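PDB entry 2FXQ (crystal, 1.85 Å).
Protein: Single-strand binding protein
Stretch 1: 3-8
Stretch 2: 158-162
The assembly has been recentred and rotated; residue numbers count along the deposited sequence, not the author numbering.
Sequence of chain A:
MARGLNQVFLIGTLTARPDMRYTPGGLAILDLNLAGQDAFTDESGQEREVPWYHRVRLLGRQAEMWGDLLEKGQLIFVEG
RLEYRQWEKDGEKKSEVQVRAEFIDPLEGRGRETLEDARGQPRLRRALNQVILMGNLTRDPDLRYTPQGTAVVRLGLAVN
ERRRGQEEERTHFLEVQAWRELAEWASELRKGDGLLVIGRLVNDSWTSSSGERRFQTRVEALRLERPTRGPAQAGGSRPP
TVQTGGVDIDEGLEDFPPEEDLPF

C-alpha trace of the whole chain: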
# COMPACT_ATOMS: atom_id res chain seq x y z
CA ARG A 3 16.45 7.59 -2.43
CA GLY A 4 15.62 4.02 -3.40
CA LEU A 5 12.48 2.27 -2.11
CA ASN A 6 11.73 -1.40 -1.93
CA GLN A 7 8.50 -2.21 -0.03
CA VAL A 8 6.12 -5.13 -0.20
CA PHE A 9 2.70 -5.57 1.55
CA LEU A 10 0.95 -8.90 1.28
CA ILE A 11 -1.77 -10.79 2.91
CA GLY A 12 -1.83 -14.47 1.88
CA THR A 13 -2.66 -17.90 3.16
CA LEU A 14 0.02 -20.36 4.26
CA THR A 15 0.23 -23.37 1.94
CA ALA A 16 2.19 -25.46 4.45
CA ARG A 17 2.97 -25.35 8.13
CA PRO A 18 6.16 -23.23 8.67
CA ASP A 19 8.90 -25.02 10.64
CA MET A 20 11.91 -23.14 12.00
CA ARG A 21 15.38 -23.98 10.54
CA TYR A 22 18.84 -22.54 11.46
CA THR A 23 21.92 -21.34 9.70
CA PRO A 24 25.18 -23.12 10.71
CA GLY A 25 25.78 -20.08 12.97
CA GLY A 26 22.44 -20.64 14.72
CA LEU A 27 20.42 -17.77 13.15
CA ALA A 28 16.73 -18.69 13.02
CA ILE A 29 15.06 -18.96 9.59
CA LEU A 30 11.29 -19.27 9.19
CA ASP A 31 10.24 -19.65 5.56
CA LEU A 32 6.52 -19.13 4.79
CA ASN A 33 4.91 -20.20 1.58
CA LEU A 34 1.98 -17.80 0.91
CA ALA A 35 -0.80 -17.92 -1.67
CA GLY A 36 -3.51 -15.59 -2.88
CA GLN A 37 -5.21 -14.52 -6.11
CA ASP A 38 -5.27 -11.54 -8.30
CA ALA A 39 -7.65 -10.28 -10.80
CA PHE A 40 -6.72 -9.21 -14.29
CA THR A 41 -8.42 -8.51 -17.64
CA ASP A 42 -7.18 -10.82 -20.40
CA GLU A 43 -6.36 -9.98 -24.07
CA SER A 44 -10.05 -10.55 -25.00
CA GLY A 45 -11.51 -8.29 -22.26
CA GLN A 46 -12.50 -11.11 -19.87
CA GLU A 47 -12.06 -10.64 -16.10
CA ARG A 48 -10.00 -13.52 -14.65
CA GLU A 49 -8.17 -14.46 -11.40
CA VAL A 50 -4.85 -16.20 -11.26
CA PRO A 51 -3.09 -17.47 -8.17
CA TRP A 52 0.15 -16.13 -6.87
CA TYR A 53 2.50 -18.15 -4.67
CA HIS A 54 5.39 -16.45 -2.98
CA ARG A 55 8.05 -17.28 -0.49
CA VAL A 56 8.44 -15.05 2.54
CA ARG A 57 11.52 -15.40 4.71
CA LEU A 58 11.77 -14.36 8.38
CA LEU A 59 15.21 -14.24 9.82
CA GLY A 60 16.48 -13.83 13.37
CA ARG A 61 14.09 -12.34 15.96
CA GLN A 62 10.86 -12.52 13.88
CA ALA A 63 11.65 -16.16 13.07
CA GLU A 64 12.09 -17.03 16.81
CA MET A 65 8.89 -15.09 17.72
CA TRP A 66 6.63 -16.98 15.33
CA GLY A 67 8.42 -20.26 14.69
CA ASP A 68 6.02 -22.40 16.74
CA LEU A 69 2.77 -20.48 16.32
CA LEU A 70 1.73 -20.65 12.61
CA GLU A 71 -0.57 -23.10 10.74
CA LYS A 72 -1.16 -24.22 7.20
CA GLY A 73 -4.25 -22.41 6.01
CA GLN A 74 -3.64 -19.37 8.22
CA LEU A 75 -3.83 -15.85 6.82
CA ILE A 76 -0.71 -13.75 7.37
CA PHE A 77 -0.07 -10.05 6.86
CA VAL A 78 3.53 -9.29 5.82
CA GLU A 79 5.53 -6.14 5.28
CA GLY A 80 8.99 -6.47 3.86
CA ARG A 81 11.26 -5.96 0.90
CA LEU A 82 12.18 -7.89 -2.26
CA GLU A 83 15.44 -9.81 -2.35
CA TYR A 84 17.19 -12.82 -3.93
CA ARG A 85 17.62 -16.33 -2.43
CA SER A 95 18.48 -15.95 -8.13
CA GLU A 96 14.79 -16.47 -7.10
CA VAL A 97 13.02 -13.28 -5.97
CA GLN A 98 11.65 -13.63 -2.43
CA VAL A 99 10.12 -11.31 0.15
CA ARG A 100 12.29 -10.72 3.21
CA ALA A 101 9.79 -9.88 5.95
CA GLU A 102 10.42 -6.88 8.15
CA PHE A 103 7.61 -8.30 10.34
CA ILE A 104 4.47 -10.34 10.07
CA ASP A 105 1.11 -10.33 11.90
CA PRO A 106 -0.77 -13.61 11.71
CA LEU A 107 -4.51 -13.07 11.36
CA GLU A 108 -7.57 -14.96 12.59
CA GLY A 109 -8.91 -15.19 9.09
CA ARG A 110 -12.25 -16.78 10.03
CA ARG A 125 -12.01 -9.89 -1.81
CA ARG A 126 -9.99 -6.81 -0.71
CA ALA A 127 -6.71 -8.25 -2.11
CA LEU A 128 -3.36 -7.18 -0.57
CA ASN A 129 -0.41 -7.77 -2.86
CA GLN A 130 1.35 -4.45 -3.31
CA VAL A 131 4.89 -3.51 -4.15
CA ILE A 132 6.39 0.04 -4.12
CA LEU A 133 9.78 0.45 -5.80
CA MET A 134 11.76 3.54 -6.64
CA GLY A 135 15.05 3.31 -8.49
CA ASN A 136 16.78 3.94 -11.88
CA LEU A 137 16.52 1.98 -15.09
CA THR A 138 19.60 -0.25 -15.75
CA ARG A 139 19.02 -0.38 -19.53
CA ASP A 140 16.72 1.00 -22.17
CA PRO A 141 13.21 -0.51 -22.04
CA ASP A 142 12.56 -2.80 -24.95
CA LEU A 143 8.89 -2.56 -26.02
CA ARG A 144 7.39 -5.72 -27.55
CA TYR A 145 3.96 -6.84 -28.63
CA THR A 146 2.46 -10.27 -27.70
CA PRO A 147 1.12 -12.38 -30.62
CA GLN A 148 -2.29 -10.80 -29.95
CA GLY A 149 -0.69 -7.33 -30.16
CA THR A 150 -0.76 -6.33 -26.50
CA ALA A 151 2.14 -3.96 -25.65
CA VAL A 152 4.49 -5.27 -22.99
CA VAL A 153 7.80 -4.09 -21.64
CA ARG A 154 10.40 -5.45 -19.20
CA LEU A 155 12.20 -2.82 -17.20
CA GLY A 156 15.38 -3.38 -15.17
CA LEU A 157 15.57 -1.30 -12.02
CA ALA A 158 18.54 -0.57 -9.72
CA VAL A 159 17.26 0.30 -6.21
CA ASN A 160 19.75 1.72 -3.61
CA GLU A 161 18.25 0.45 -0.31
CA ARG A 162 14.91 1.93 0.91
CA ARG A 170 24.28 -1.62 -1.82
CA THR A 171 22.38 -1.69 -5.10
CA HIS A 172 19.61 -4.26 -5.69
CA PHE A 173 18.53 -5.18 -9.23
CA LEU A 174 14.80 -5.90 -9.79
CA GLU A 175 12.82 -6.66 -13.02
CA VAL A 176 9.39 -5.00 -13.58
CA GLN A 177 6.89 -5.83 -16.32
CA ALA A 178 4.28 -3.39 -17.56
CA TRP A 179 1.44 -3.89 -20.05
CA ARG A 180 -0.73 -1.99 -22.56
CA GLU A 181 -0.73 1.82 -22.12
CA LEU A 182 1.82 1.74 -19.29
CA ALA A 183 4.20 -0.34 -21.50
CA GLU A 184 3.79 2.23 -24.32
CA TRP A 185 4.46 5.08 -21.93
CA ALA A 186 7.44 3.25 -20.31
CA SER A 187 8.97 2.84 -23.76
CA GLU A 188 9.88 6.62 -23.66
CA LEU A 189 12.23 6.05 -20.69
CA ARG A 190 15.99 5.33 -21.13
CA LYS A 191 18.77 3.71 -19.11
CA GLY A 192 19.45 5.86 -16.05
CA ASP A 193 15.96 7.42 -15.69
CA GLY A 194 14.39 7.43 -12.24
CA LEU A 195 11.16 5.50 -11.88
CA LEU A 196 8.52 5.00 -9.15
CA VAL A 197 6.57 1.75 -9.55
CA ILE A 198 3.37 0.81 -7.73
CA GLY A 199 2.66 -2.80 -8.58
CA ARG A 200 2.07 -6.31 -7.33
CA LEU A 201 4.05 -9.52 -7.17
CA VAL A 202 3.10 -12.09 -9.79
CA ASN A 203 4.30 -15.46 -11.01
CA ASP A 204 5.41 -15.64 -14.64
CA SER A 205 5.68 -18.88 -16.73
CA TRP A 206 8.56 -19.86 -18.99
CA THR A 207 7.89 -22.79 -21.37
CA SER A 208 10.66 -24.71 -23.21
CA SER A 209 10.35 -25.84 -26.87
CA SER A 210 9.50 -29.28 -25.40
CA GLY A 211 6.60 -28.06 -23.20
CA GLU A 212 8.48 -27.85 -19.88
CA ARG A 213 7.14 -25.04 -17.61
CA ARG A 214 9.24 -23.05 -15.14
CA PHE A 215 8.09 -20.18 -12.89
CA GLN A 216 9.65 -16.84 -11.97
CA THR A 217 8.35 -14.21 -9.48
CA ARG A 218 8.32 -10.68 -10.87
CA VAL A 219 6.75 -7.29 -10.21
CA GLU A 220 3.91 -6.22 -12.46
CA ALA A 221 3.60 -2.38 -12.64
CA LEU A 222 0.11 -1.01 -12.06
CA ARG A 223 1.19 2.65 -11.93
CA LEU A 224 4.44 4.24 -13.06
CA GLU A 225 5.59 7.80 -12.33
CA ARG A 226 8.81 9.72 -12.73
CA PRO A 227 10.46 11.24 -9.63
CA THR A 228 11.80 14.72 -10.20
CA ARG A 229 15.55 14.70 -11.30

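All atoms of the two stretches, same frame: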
# COMPACT_ATOMS: atom_id res chain seq x y z
N ARG A 3 15.93 8.81 -3.11
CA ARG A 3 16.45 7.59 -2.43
C ARG A 3 15.69 6.38 -2.96
O ARG A 3 14.52 6.50 -3.36
CB ARG A 3 16.26 7.72 -0.92
N GLY A 4 16.32 5.21 -2.97
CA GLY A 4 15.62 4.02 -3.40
C GLY A 4 14.48 3.60 -2.47
O GLY A 4 14.47 3.96 -1.28
N LEU A 5 13.50 2.84 -2.99
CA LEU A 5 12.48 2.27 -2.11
C LEU A 5 12.27 0.87 -2.57
O LEU A 5 12.30 0.60 -3.79
CB LEU A 5 11.11 2.99 -2.30
CG LEU A 5 10.92 4.34 -1.65
CD1 LEU A 5 9.54 4.84 -2.12
CD2 LEU A 5 11.03 4.21 -0.11
N ASN A 6 11.99 -0.02 -1.61
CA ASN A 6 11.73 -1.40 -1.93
C ASN A 6 10.81 -1.92 -0.81
O ASN A 6 11.26 -2.26 0.28
CB ASN A 6 13.07 -2.15 -2.05
CG ASN A 6 12.94 -3.68 -2.15
OD1 ASN A 6 11.83 -4.27 -2.23
ND2 ASN A 6 14.12 -4.35 -2.14
N GLN A 7 9.50 -1.90 -1.07
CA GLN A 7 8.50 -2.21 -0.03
C GLN A 7 7.48 -3.13 -0.58
O GLN A 7 7.02 -2.92 -1.69
CB GLN A 7 7.74 -0.90 0.40
CG GLN A 7 8.77 0.19 0.87
CD GLN A 7 8.08 1.53 1.24
OE1 GLN A 7 7.12 1.92 0.58
NE2 GLN A 7 8.54 2.20 2.30
N VAL A 8 7.09 -4.13 0.21
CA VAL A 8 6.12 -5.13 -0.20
C VAL A 8 5.09 -5.26 0.93
O VAL A 8 5.48 -5.25 2.13
CB VAL A 8 6.81 -6.55 -0.34
CG1 VAL A 8 5.75 -7.63 -0.74
CG2 VAL A 8 8.01 -6.48 -1.30
N ALA A 158 17.51 -0.59 -10.78
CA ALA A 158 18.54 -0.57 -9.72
C ALA A 158 17.95 0.26 -8.57
O ALA A 158 17.65 1.46 -8.76
CB ALA A 158 19.80 0.12 -10.23
N VAL A 159 17.79 -0.37 -7.41
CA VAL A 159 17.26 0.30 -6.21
C VAL A 159 18.43 0.36 -5.14
O VAL A 159 18.97 -0.68 -4.77
CB VAL A 159 16.07 -0.47 -5.68
CG1 VAL A 159 15.45 0.20 -4.41
CG2 VAL A 159 15.02 -0.70 -6.82
N ASN A 160 18.81 1.56 -4.72
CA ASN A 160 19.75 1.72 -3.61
C ASN A 160 18.98 1.78 -2.29
O ASN A 160 18.30 2.75 -2.01
CB ASN A 160 20.64 2.97 -3.80
CG ASN A 160 21.39 2.98 -5.11
OD1 ASN A 160 21.93 1.96 -5.55
ND2 ASN A 160 21.42 4.14 -5.76
N GLU A 161 19.11 0.73 -1.48
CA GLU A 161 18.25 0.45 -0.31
C GLU A 161 17.25 1.50 0.23
O GLU A 161 17.65 2.61 0.63
N ARG A 162 15.96 1.11 0.28
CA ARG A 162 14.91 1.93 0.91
C ARG A 162 13.83 1.11 1.64
O ARG A 162 12.70 0.95 1.16
O HOH W 1 17.94 5.22 -0.37
O HOH W 2 10.72 0.73 3.91

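How does stretch 1 first meet stretch 2? Arg3, modelled only to CB, stays out of contact, and the approach begins at Gly4, where the backbones themselves touch. In register, Gly4 CA is 4.7 Å from Asn160 CA, and Leu5 CA is 3.9 Å from Arg162 CA. Gly4 CA lies 3.3 Å from Asn160 O, a CA-H...O contact, and 4.0 Å from Val159 CG1. The absence of a side chain permits this closeness: an ideal CB on Gly4 would point toward stretch 2 and sit 2.3 Å from Asn160 O, a clash. The carbonyl of Gly4 is also close, its O atom 3.0 Å from Arg162 CA.

What does water add at this end? Water 1 donates a hydrogen bond to Glu161 O at 2.8 Å and accepts a weak one from Gly4 N at 3.1 Å, so it bridges two backbone groups.

How does the strand that begins at Leu5 use its backbone and side chains? Leu5 turns its CB away, leaving its main chain to face stretch 2: Leu5 O is 3.2 Å from Val159 CG1, and Leu5 CA makes a CA-H...O contact of 3.5 Å with Arg162 O. That same carbonyl O of Arg162 accepts a hydrogen bond from Asn6 N at 3.0 Å, with a favourable angle of 157°. Asn6 points its CB toward stretch 2, where it meets Val159 CG1 at 4.1 Å in a nonpolar contact; its amide group is hydrogen-bonded elsewhere in the structure.

Where does the contact fade? Gln7 starts sideways, but its side chain bends nearer, bringing CG to 4.0 Å from Arg162 O. Water 2 extends the link, accepting from Gln7 NE2 at 3.1 Å and donating weakly to Arg162 O at 3.4 Å. Val8 is beyond reach. Arg162 is poorly ordered and its side chain is not modelled, so the contacts described here are those of its backbone.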